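Local coordinates for N-acetylmuramoyl-l-alanine amidase (Bartonella henselae, PDB 3NE8), which probably cleaves the amide bond between N-acetylmuramic acid and L-alanine in peptidoglycan, using zinc, to remodel the cell wall during division, at residues I59-L63 against D119-P125; A75-S80 against V184-I189; H82-D87 against S110-E115; L91-T95 against I164-N168; N158-I164 against Q211-S215. The contacts are given in a common frame with arbitrary orientation. Where two conformers were deposited one is given. Numbering follows the deposited sequence.

Contact 1 opens first along the chain, at 59-63, followed in turn by contact 2 at 75-80, contact 3 at 82-87 and contact 4 at 91-95. Contact 3 closes soonest, at 110-115, and its loop lies within those of contacts 1 and 2. Contact 1 closes next at 119-125, crossing contacts 2 and 4. Contact 4, which also crosses contact 3, ends at 164-168, sharing I164 with contact 5 (158-164 and 211-215), and sits within the span of contact 2, closed at 184-189. Contact 5 crosses contacts 2 and 4. Central strands, zinc site, short strand 166-167 and helices 135-161 and 206-227 are thereby joined; contact 1, at the surface, touches contact 3.

Contact 1. Residues I59-L63 against D119-P125; sequences IFLRL and DLLDGLP
R62 stretches its side chain across the 3-10 turn 119-122, laying one guanidinium face over the carbonyl carbon of D119. The loop 59-63 is extended through R62 and enters helix 63-72 at L63; R62 occupies the N-cap position, and its CA lies 5.3 Å from the CA of D119. With chi1 near -69° and an outstretched chain, R62 brings its charge to D122 in a two-pronged salt bridge: R62 NE donates to D122 OD2 at 2.9 Å and R62 NH2 to D122 OD1 at 2.8 Å. Its NH1 also donates to P125 O at 2.9 Å, while weak bonds run from R62 NH2 to P125 O (3.0 Å) and L124 O (3.1 Å). F60, chi1 t, presents its ring edge to the backbone, CZ 3.6 Å from D119 O, and also touches L121 (F60 CE1 to L121 CB 4.3 Å). D119 OD1 accepts from L63 N at 2.9 Å, securing the start of the helix, and takes a water hydrogen bond; that water also donates to L61 O, 2.9 Å away. D122 adopts chi1 p, so its OD1 also accepts from L124 N at 2.8 Å, with G123 between them at positive phi. One arginine thus ties a helix entrance at the protein surface to a 3-10 segment that ends in an Asx turn.

Contact 2. Residues A75-S80 against V184-I189; sequences ADLFIS and VPSVLI
Two parallel strands, 77-80 and 186-189, lie side by side within the mixed sheet of an alpha/beta fold. Their axes come within 4.7 Å and are twisted by -22°. The register pairs F78 with S186, I79 with V187 and S80 with L188, at CA-CA distances of 4.6, 5.2 and 4.6 Å. Four hydrogen bonds join the backbones: F78 N to P185 O (2.9 Å), V187 N to F78 O (3.0 Å), S80 N to V187 O (2.9 Å) and I189 N to S80 O (2.8 Å). Backbone groups pointing away from this pair serve the flanking strands: L77 and I79 bond to V8 and D10 of strand 5-11, and L188 to Y97 of strand 94-99; S186 N bonds to S148 OG. S80 OG, buried, is satisfied by D10 and H82, and D76 OD2 by R6 N. On the face holding I79 and V187, helices 135-161 and 206-227 pack through F151 and I220; I79 CG2 is 3.8 Å from I189 CD1. The face of F78, S80, S186 and L188 meets loop residues F176, V178 and L179. Before the strands, A75 CB rests 3.9 Å from V184 CG1. S186, chi1 m, turns its hydroxyl back along its own segment, where S186 OG donates to V184 O at 2.8 Å.

Contact 3. Residues H82-D87 against S110-E115; sequences HADTID and SLAESE. With ZN (zinc ion), chain B.
This is a buried metal-centred contact, in which the loop leaving strand 77-82 meets helix 106-116 across a zinc ion. H82 (chi1 m) binds through ND1, 2.2 Å from ZN; D84 (m) chelates asymmetrically, its OD1 2.1 Å and OD2 2.6 Å from ZN; E115 (chi1 and chi2 both m) reaches in from the helix with OE2 2.2 Å from ZN. H13 and E28 complete the site, while H82 NE2 is held by S80 OG. A helix glutamate on the zinc is consistent with the closed, self-inhibited state of a cell-wall amidase whose activity depends on a conformational switch. The ion binds both carboxylates, bringing D84 OD1 within 2.9 Å of E115 OE1. One turn earlier, L111 (chi1 t, chi2 p) wedges beneath the extended loop, L111 CD1 lying 3.7 Å from D84 CB and 4.2 Å from I86 CG2. At the exposed end S110 OG donates to D87 OD2 at 2.9 Å, and one water donates to D87 OD1 (3.0 Å) and S110 OG (3.1 Å).

Contact 4. Residues L91-T95 against I164-N168; sequences LRGAT and INLIN
Leaving helix 135-161 through I164, the chain extends into N165, whose O accepts from A94 N at 3.0 Å. The N165 side chain, chi1 t, reaches over one face of the R92 guanidinium (N165 ND2 to R92 NE 4.1 Å). Its ND2 donates to two waters: one, 2.9 Å away, also accepts weakly from R92 NH2; the other, at 3.0 Å, donates to R92 O. L166 pairs with A94 in a parallel bridge, CA atoms 4.6 Å apart, and L166 CD2 lies 4.1 Å from A94 CB; both side chains rest on L159. I167 N then donates to A94 O at 3.1 Å, completing the pair of backbone bonds. At I167 the backbones come closest, its CA 4.3 Å from G93 CA. G93, at phi 115°, has room there because it lacks a CB, which would collide with I167 N and the L166 carbonyl carbon. The I167 side chain, t at chi1 and chi2, puts CD1 3.3 Å from L91 CD2 and CG2 3.2 Å from T95 OG1, a hydroxyl bonded to Y193. At N168 the chain turns a corner. Elsewhere R92 NE forms a salt bridge with D199. The chemistry is thus split: backbone bonds and close apolar contacts hold the short strand 166-167 to the start of 94-99, while waters bridge the polar flank beside R92 and N165.

Contact 5. Residues N158-I164 against Q211-S215; sequences NLSKSHI and QMAAS
A Schellman motif closes helix 135-161 where it faces helix 206-227. H163, at positive phi (57°), is its C-prime residue: I164 N bonds back to L159 O at 3.0 Å and H163 N to S160 O at 2.9 Å. The reversal swings I164 (m, t) toward the other helix, where I164 CD1 lies 3.5 Å from M212 CA and 3.9 Å from M212 CB. L159, also m, t, approaches the same selenomethionine, with L159 CD2 3.9 Å from M212 CG. The M212 side chain is extended, chi1 to chi3 all t. Both helices lie over one side of the central sheet, and L159 and M212 both pack on A94 of strand 94-99, with I164 leading on to strand 166-167. S215 sits opposite the helix end, its CA 6.1 Å from L159 CA; S215 OG is 3.6 Å from L159 CD2. A water spans the segments, 2.6 Å from S162 OG and 2.7 Å from S215 OG. N158, pointing its CA-to-CB bond toward helix 206-227, places CB 3.8 Å from S215 OG and sends ND2 to Q222 and S219, further along that helix.

Contact 1. Residues I59-L63 against D119-P125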
# COMPACT_ATOMS: atom_id res chain seq x y z
N ILE A 59 -18.23 27.44 10.48
CA ILE A 59 -19.37 27.43 9.57
C ILE A 59 -19.86 26.00 9.39
O ILE A 59 -19.10 25.04 9.56
CB ILE A 59 -19.01 28.00 8.18
CG1 ILE A 59 -17.80 27.27 7.58
CG2 ILE A 59 -18.76 29.50 8.25
CD1 ILE A 59 -17.56 27.55 6.11
N PHE A 60 -21.13 25.87 9.03
CA PHE A 60 -21.75 24.59 8.74
C PHE A 60 -21.55 24.24 7.26
O PHE A 60 -21.74 25.09 6.39
CB PHE A 60 -23.25 24.68 9.06
CG PHE A 60 -24.04 23.42 8.74
CD1 PHE A 60 -24.19 22.42 9.70
CD2 PHE A 60 -24.62 23.24 7.50
CE1 PHE A 60 -24.91 21.27 9.42
CE2 PHE A 60 -25.34 22.08 7.22
CZ PHE A 60 -25.49 21.10 8.18
N LEU A 61 -21.17 22.99 6.98
CA LEU A 61 -21.06 22.49 5.62
C LEU A 61 -21.72 21.14 5.51
O LEU A 61 -21.46 20.25 6.32
CB LEU A 61 -19.60 22.33 5.21
CG LEU A 61 -18.73 23.58 5.04
CD1 LEU A 61 -17.28 23.17 4.77
CD2 LEU A 61 -19.26 24.45 3.92
N ARG A 62 -22.56 20.97 4.50
CA ARG A 62 -23.08 19.65 4.18
C ARG A 62 -21.93 18.71 3.78
O ARG A 62 -20.90 19.15 3.26
CB ARG A 62 -24.11 19.74 3.06
CG ARG A 62 -25.39 20.43 3.51
CD ARG A 62 -26.60 19.73 3.02
NE ARG A 62 -27.79 19.97 3.84
CZ ARG A 62 -28.90 19.26 3.69
NH1 ARG A 62 -28.93 18.29 2.78
NH2 ARG A 62 -29.96 19.50 4.44
N LEU A 63 -22.12 17.43 4.03
CA LEU A 63 -21.08 16.45 3.72
C LEU A 63 -20.70 16.47 2.24
O LEU A 63 -19.51 16.39 1.90
CB LEU A 63 -21.51 15.05 4.18
CG LEU A 63 -21.81 14.94 5.68
CD1 LEU A 63 -22.10 13.49 6.05
CD2 LEU A 63 -20.68 15.50 6.53
N ASP A 119 -26.31 16.41 8.33
CA ASP A 119 -26.73 17.31 7.26
C ASP A 119 -28.07 17.95 7.58
O ASP A 119 -28.33 19.10 7.20
CB ASP A 119 -26.91 16.55 5.94
CG ASP A 119 -25.61 16.33 5.19
OD1 ASP A 119 -24.58 16.96 5.50
OD2 ASP A 119 -25.66 15.53 4.23
N LEU A 120 -28.94 17.20 8.25
CA LEU A 120 -30.31 17.64 8.49
C LEU A 120 -30.39 18.76 9.52
O LEU A 120 -31.45 19.36 9.68
CB LEU A 120 -31.18 16.48 8.94
CG LEU A 120 -31.29 15.31 7.96
CD1 LEU A 120 -32.20 14.20 8.51
CD2 LEU A 120 -31.79 15.77 6.60
N LEU A 121 -29.28 19.07 10.18
CA LEU A 121 -29.30 20.10 11.22
C LEU A 121 -29.51 21.51 10.68
O LEU A 121 -29.80 22.43 11.45
CB LEU A 121 -28.03 20.04 12.07
CG LEU A 121 -27.88 18.76 12.90
CD1 LEU A 121 -26.48 18.67 13.50
CD2 LEU A 121 -28.95 18.67 13.98
N ASP A 122 -29.38 21.70 9.37
CA ASP A 122 -29.73 23.00 8.78
C ASP A 122 -31.24 23.10 8.53
O ASP A 122 -31.74 24.15 8.10
CB ASP A 122 -28.93 23.29 7.50
CG ASP A 122 -29.14 22.26 6.41
OD1 ASP A 122 -30.10 21.46 6.49
OD2 ASP A 122 -28.32 22.26 5.46
N GLY A 123 -31.97 22.04 8.83
CA GLY A 123 -33.41 22.02 8.65
C GLY A 123 -33.85 21.95 7.20
O GLY A 123 -35.03 22.13 6.90
N LEU A 124 -32.92 21.68 6.29
CA LEU A 124 -33.27 21.50 4.88
C LEU A 124 -33.35 20.00 4.56
O LEU A 124 -32.86 19.18 5.33
CB LEU A 124 -32.24 22.18 3.98
CG LEU A 124 -31.93 23.65 4.28
CD1 LEU A 124 -31.01 24.23 3.21
CD2 LEU A 124 -33.19 24.49 4.41
N PRO A 125 -34.01 19.65 3.45
CA PRO A 125 -34.18 18.23 3.11
C PRO A 125 -32.87 17.48 2.87
O PRO A 125 -31.84 18.08 2.57
CB PRO A 125 -35.02 18.28 1.83
CG PRO A 125 -35.72 19.60 1.89
CD PRO A 125 -34.73 20.53 2.52
O HOH W 1 -23.13 18.31 7.58

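Contact 2. Residues A75-S80 against V184-I189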
# COMPACT_ATOMS: atom_id res chain seq x y z
N ALA A 75 -7.38 17.10 -4.81
CA ALA A 75 -6.71 16.47 -3.68
C ALA A 75 -6.19 15.09 -4.02
O ALA A 75 -6.84 14.33 -4.75
CB ALA A 75 -7.66 16.36 -2.49
N ASP A 76 -5.01 14.76 -3.49
CA ASP A 76 -4.47 13.41 -3.52
C ASP A 76 -4.90 12.58 -2.31
O ASP A 76 -4.73 11.36 -2.29
CB ASP A 76 -2.94 13.47 -3.56
CG ASP A 76 -2.43 14.17 -4.80
OD1 ASP A 76 -2.82 13.75 -5.92
OD2 ASP A 76 -1.64 15.13 -4.66
N LEU A 77 -5.45 13.24 -1.30
CA LEU A 77 -5.85 12.60 -0.05
C LEU A 77 -6.81 13.53 0.67
O LEU A 77 -6.61 14.75 0.67
CB LEU A 77 -4.62 12.33 0.83
CG LEU A 77 -4.87 11.71 2.21
CD1 LEU A 77 -5.53 10.33 2.13
CD2 LEU A 77 -3.57 11.63 2.99
N PHE A 78 -7.84 12.96 1.28
CA PHE A 78 -8.87 13.67 2.02
C PHE A 78 -8.99 13.00 3.39
O PHE A 78 -9.15 11.78 3.48
CB PHE A 78 -10.19 13.58 1.26
CG PHE A 78 -11.36 14.20 1.98
CD1 PHE A 78 -11.51 15.58 2.05
CD2 PHE A 78 -12.32 13.40 2.59
CE1 PHE A 78 -12.60 16.16 2.69
CE2 PHE A 78 -13.40 13.97 3.25
CZ PHE A 78 -13.55 15.36 3.29
N ILE A 79 -8.91 13.80 4.45
CA ILE A 79 -9.00 13.30 5.82
C ILE A 79 -10.07 14.07 6.57
O ILE A 79 -9.96 15.29 6.75
CB ILE A 79 -7.65 13.47 6.56
CG1 ILE A 79 -6.51 12.76 5.80
CG2 ILE A 79 -7.77 12.93 7.97
CD1 ILE A 79 -5.13 13.02 6.39
N SER A 80 -11.12 13.37 6.99
CA SER A 80 -12.16 13.99 7.80
C SER A 80 -11.87 13.70 9.26
O SER A 80 -11.64 12.54 9.64
CB SER A 80 -13.53 13.44 7.41
OG SER A 80 -14.58 14.17 8.04
N VAL A 184 -10.81 10.45 -4.90
CA VAL A 184 -9.88 10.97 -3.90
C VAL A 184 -9.81 9.99 -2.73
O VAL A 184 -10.83 9.74 -2.08
CB VAL A 184 -10.31 12.35 -3.35
CG1 VAL A 184 -9.30 12.86 -2.34
CG2 VAL A 184 -10.53 13.35 -4.47
N PRO A 185 -8.63 9.42 -2.46
CA PRO A 185 -8.50 8.52 -1.31
C PRO A 185 -8.96 9.26 -0.06
O PRO A 185 -8.55 10.42 0.13
CB PRO A 185 -7.00 8.22 -1.26
CG PRO A 185 -6.57 8.36 -2.70
CD PRO A 185 -7.37 9.53 -3.23
N SER A 186 -9.79 8.63 0.77
CA SER A 186 -10.46 9.31 1.87
C SER A 186 -10.51 8.44 3.11
O SER A 186 -10.86 7.24 3.02
CB SER A 186 -11.91 9.66 1.47
OG SER A 186 -11.95 10.55 0.36
N VAL A 187 -10.21 9.03 4.26
CA VAL A 187 -10.40 8.35 5.53
C VAL A 187 -11.06 9.30 6.52
O VAL A 187 -10.96 10.53 6.38
CB VAL A 187 -9.07 7.83 6.14
CG1 VAL A 187 -8.37 6.86 5.18
CG2 VAL A 187 -8.14 8.98 6.53
N LEU A 188 -11.70 8.73 7.53
CA LEU A 188 -12.25 9.48 8.64
C LEU A 188 -11.49 9.07 9.89
O LEU A 188 -11.43 7.88 10.23
CB LEU A 188 -13.75 9.21 8.78
CG LEU A 188 -14.50 10.01 9.85
CD1 LEU A 188 -15.95 10.21 9.44
CD2 LEU A 188 -14.40 9.38 11.23
N ILE A 189 -10.86 10.03 10.56
CA ILE A 189 -10.09 9.73 11.76
C ILE A 189 -10.81 10.24 12.98
O ILE A 189 -11.13 11.43 13.06
CB ILE A 189 -8.68 10.34 11.70
CG1 ILE A 189 -7.92 9.79 10.50
CG2 ILE A 189 -7.92 10.06 13.00
CD1 ILE A 189 -6.51 10.32 10.35

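Contact 3. Residues H82-D87 against S110-E115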
# COMPACT_ATOMS: atom_id res chain seq x y z
N HIS A 82 -12.70 13.88 13.33
CA HIS A 82 -13.85 13.76 14.23
C HIS A 82 -13.45 13.44 15.66
O HIS A 82 -12.33 12.99 15.91
CB HIS A 82 -14.82 12.71 13.69
CG HIS A 82 -15.55 13.18 12.48
ND1 HIS A 82 -16.81 13.72 12.55
CD2 HIS A 82 -15.14 13.31 11.20
CE1 HIS A 82 -17.17 14.14 11.35
NE2 HIS A 82 -16.18 13.90 10.51
N ALA A 83 -14.38 13.69 16.58
CA ALA A 83 -14.24 13.30 17.97
C ALA A 83 -15.64 13.05 18.53
O ALA A 83 -16.18 13.85 19.30
CB ALA A 83 -13.51 14.38 18.77
N ASP A 84 -16.23 11.94 18.11
CA ASP A 84 -17.65 11.70 18.30
C ASP A 84 -18.01 11.04 19.61
O ASP A 84 -17.16 10.59 20.38
CB ASP A 84 -18.16 10.84 17.15
CG ASP A 84 -18.25 11.61 15.86
OD1 ASP A 84 -19.07 12.55 15.81
OD2 ASP A 84 -17.49 11.31 14.92
N THR A 85 -19.31 11.01 19.88
CA THR A 85 -19.85 10.18 20.94
C THR A 85 -20.25 8.85 20.32
O THR A 85 -20.88 8.83 19.26
CB THR A 85 -21.08 10.83 21.59
OG1 THR A 85 -20.65 11.87 22.48
CG2 THR A 85 -21.88 9.80 22.38
N ILE A 86 -19.88 7.75 20.95
CA ILE A 86 -20.30 6.43 20.47
C ILE A 86 -21.17 5.79 21.54
O ILE A 86 -21.21 6.25 22.68
CB ILE A 86 -19.13 5.50 20.05
CG1 ILE A 86 -17.99 5.53 21.07
CG2 ILE A 86 -18.61 5.89 18.67
CD1 ILE A 86 -16.85 4.60 20.72
N ASP A 87 -21.87 4.72 21.16
CA ASP A 87 -22.92 4.16 22.01
C ASP A 87 -22.37 3.60 23.32
O ASP A 87 -23.02 3.68 24.37
CB ASP A 87 -23.70 3.10 21.24
CG ASP A 87 -24.35 3.66 19.98
OD1 ASP A 87 -24.44 4.90 19.85
OD2 ASP A 87 -24.77 2.85 19.12
N SER A 110 -23.47 2.17 13.62
CA SER A 110 -24.26 3.17 14.32
C SER A 110 -23.61 4.54 14.19
O SER A 110 -24.30 5.55 14.05
CB SER A 110 -24.41 2.80 15.79
OG SER A 110 -25.35 3.64 16.43
N LEU A 111 -22.28 4.58 14.25
CA LEU A 111 -21.57 5.84 14.14
C LEU A 111 -21.81 6.49 12.78
O LEU A 111 -22.09 7.68 12.70
CB LEU A 111 -20.07 5.65 14.39
CG LEU A 111 -19.18 6.88 14.24
CD1 LEU A 111 -19.57 7.99 15.22
CD2 LEU A 111 -17.72 6.49 14.40
N ALA A 112 -21.70 5.72 11.70
CA ALA A 112 -21.95 6.26 10.37
C ALA A 112 -23.39 6.75 10.22
O ALA A 112 -23.63 7.79 9.62
CB ALA A 112 -21.62 5.24 9.30
N GLU A 113 -24.34 5.99 10.76
CA GLU A 113 -25.74 6.40 10.69
C GLU A 113 -25.92 7.78 11.30
O GLU A 113 -26.55 8.66 10.72
CB GLU A 113 -26.64 5.40 11.42
CG GLU A 113 -26.79 4.06 10.72
CD GLU A 113 -27.51 3.03 11.58
OE1 GLU A 113 -27.88 1.96 11.05
OE2 GLU A 113 -27.72 3.30 12.78
N SER A 114 -25.34 7.97 12.48
CA SER A 114 -25.48 9.23 13.19
C SER A 114 -24.72 10.36 12.51
O SER A 114 -25.22 11.48 12.40
CB SER A 114 -25.00 9.08 14.64
OG SER A 114 -25.88 8.25 15.37
N GLU A 115 -23.50 10.07 12.06
CA GLU A 115 -22.66 11.09 11.45
C GLU A 115 -23.18 11.55 10.09
O GLU A 115 -22.94 12.69 9.68
CB GLU A 115 -21.21 10.62 11.38
CG GLU A 115 -20.58 10.59 12.76
CD GLU A 115 -20.59 11.97 13.36
OE1 GLU A 115 -21.46 12.28 14.22
OE2 GLU A 115 -19.76 12.78 12.92
ZN ZN B . -18.23 13.69 14.21
O HOH W 2 -23.64 6.09 17.19

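Contact 4. Residues L91-T95 against I164-N168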
# COMPACT_ATOMS: atom_id res chain seq x y z
N LEU A 91 -15.55 2.66 25.36
CA LEU A 91 -14.73 2.62 24.15
C LEU A 91 -13.92 3.90 24.00
O LEU A 91 -14.45 5.01 24.12
CB LEU A 91 -15.61 2.40 22.92
CG LEU A 91 -16.01 0.96 22.57
CD1 LEU A 91 -17.34 0.91 21.85
CD2 LEU A 91 -14.93 0.32 21.72
N ARG A 92 -12.63 3.75 23.72
CA ARG A 92 -11.78 4.91 23.58
C ARG A 92 -10.59 4.59 22.70
O ARG A 92 -10.27 3.41 22.46
CB ARG A 92 -11.29 5.39 24.95
CG ARG A 92 -10.49 4.35 25.71
CD ARG A 92 -9.92 4.93 27.00
NE ARG A 92 -8.97 6.00 26.73
CZ ARG A 92 -7.94 6.30 27.52
NH1 ARG A 92 -7.74 5.62 28.64
NH2 ARG A 92 -7.12 7.29 27.19
N GLY A 93 -9.94 5.63 22.21
CA GLY A 93 -8.73 5.48 21.42
C GLY A 93 -8.89 5.92 19.98
O GLY A 93 -9.99 5.93 19.42
N ALA A 94 -7.78 6.31 19.37
CA ALA A 94 -7.78 6.73 17.98
C ALA A 94 -8.29 5.60 17.09
O ALA A 94 -8.01 4.42 17.33
CB ALA A 94 -6.39 7.18 17.55
N THR A 95 -9.05 5.97 16.06
CA THR A 95 -9.63 5.02 15.11
C THR A 95 -9.56 5.62 13.72
O THR A 95 -9.71 6.84 13.56
CB THR A 95 -11.13 4.75 15.41
OG1 THR A 95 -11.34 4.62 16.82
CG2 THR A 95 -11.62 3.49 14.72
N ILE A 164 0.60 6.24 20.75
CA ILE A 164 -0.69 6.90 20.86
C ILE A 164 -1.74 5.81 20.97
O ILE A 164 -1.75 4.87 20.17
CB ILE A 164 -0.95 7.76 19.62
CG1 ILE A 164 0.05 8.91 19.62
CG2 ILE A 164 -2.39 8.27 19.61
CD1 ILE A 164 0.01 9.75 18.40
N ASN A 165 -2.60 5.90 21.97
CA ASN A 165 -3.53 4.81 22.23
C ASN A 165 -4.57 4.64 21.14
O ASN A 165 -5.22 5.61 20.72
CB ASN A 165 -4.24 4.99 23.58
CG ASN A 165 -5.14 3.82 23.90
OD1 ASN A 165 -4.70 2.68 23.93
ND2 ASN A 165 -6.42 4.10 24.11
N LEU A 166 -4.71 3.41 20.68
CA LEU A 166 -5.64 3.04 19.62
C LEU A 166 -6.76 2.20 20.21
O LEU A 166 -6.54 1.43 21.15
CB LEU A 166 -4.92 2.22 18.55
CG LEU A 166 -3.89 2.95 17.69
CD1 LEU A 166 -2.85 1.98 17.16
CD2 LEU A 166 -4.58 3.66 16.55
N ILE A 167 -7.96 2.34 19.67
CA ILE A 167 -9.06 1.45 20.01
C ILE A 167 -8.74 0.04 19.52
O ILE A 167 -7.93 -0.13 18.61
CB ILE A 167 -10.37 1.92 19.37
CG1 ILE A 167 -11.57 1.19 19.97
CG2 ILE A 167 -10.34 1.74 17.85
CD1 ILE A 167 -12.90 1.77 19.54
N ASN A 168 -9.35 -0.97 20.13
CA ASN A 168 -9.27 -2.33 19.61
C ASN A 168 -9.78 -2.33 18.17
O ASN A 168 -10.78 -1.68 17.89
CB ASN A 168 -10.14 -3.25 20.46
CG ASN A 168 -10.34 -4.61 19.83
OD1 ASN A 168 -9.41 -5.40 19.73
ND2 ASN A 168 -11.57 -4.88 19.41
O HOH W 3 -7.09 6.95 24.23
O HOH W 4 -8.32 1.81 23.98

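Contact 5. Residues N158-I164 against Q211-S215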
# COMPACT_ATOMS: atom_id res chain seq x y z
N ASN A 158 1.77 3.87 12.38
CA ASN A 158 2.59 4.94 12.95
C ASN A 158 2.06 5.49 14.28
O ASN A 158 2.84 5.88 15.14
CB ASN A 158 2.81 6.06 11.94
CG ASN A 158 3.77 5.65 10.85
OD1 ASN A 158 4.79 5.00 11.13
ND2 ASN A 158 3.47 6.01 9.62
N LEU A 159 0.74 5.50 14.45
CA LEU A 159 0.19 5.90 15.75
C LEU A 159 0.68 4.93 16.81
O LEU A 159 1.07 5.33 17.91
CB LEU A 159 -1.33 5.94 15.72
CG LEU A 159 -1.95 7.08 14.92
CD1 LEU A 159 -3.46 6.88 14.87
CD2 LEU A 159 -1.60 8.41 15.53
N SER A 160 0.68 3.64 16.48
CA SER A 160 1.14 2.62 17.41
C SER A 160 2.62 2.82 17.76
O SER A 160 3.00 2.74 18.92
CB SER A 160 0.92 1.23 16.80
OG SER A 160 1.40 0.22 17.66
N LYS A 161 3.44 3.08 16.74
CA LYS A 161 4.86 3.31 16.97
C LYS A 161 5.09 4.54 17.85
O LYS A 161 6.09 4.61 18.57
CB LYS A 161 5.61 3.45 15.64
CG LYS A 161 5.63 2.18 14.81
CD LYS A 161 6.40 2.39 13.51
CE LYS A 161 6.47 1.10 12.71
NZ LYS A 161 7.28 1.26 11.47
N SER A 162 4.17 5.49 17.78
CA SER A 162 4.26 6.71 18.58
C SER A 162 3.59 6.56 19.95
O SER A 162 3.47 7.54 20.69
CB SER A 162 3.64 7.88 17.83
OG SER A 162 4.37 8.17 16.65
N HIS A 163 3.18 5.35 20.28
CA HIS A 163 2.55 5.05 21.57
C HIS A 163 1.31 5.90 21.83
O HIS A 163 1.01 6.25 22.97
CB HIS A 163 3.55 5.21 22.71
CG HIS A 163 4.81 4.42 22.52
ND1 HIS A 163 6.02 5.01 22.23
CD2 HIS A 163 5.04 3.09 22.55
CE1 HIS A 163 6.95 4.08 22.10
NE2 HIS A 163 6.38 2.90 22.29
N ILE A 164 0.60 6.24 20.75
CA ILE A 164 -0.69 6.90 20.86
C ILE A 164 -1.74 5.81 20.97
O ILE A 164 -1.75 4.87 20.17
CB ILE A 164 -0.95 7.76 19.62
CG1 ILE A 164 0.05 8.91 19.62
CG2 ILE A 164 -2.39 8.27 19.61
CD1 ILE A 164 0.01 9.75 18.40
N GLN A 211 1.16 16.02 19.08
CA GLN A 211 1.90 14.77 18.91
C GLN A 211 1.17 13.82 17.96
O GLN A 211 1.79 13.17 17.12
CB GLN A 211 2.16 14.12 20.26
CG GLN A 211 3.15 14.92 21.10
CD GLN A 211 3.22 14.48 22.54
OE1 GLN A 211 2.56 13.52 22.95
NE2 GLN A 211 4.03 15.18 23.33
N MSE A 212 -0.15 13.76 18.07
CA MSE A 212 -0.91 12.92 17.16
C MSE A 212 -0.87 13.47 15.75
O MSE A 212 -0.72 12.72 14.78
CB MSE A 212 -2.35 12.73 17.63
CG MSE A 212 -3.14 11.81 16.71
SE MSE A 212 -4.89 11.33 17.44
CE MSE A 212 -5.59 10.37 15.91
N ALA A 213 -1.01 14.79 15.62
CA ALA A 213 -0.92 15.42 14.31
C ALA A 213 0.43 15.16 13.66
O ALA A 213 0.51 14.93 12.46
CB ALA A 213 -1.20 16.92 14.43
N ALA A 214 1.50 15.20 14.45
CA ALA A 214 2.84 14.95 13.92
C ALA A 214 2.95 13.54 13.35
O ALA A 214 3.58 13.33 12.30
CB ALA A 214 3.89 15.18 14.98
N SER A 215 2.33 12.57 14.03
CA SER A 215 2.36 11.19 13.55
C SER A 215 1.58 11.07 12.24
O SER A 215 2.03 10.43 11.29
CB SER A 215 1.75 10.27 14.62
OG SER A 215 1.73 8.93 14.16
O HOH W 5 4.38 8.38 14.05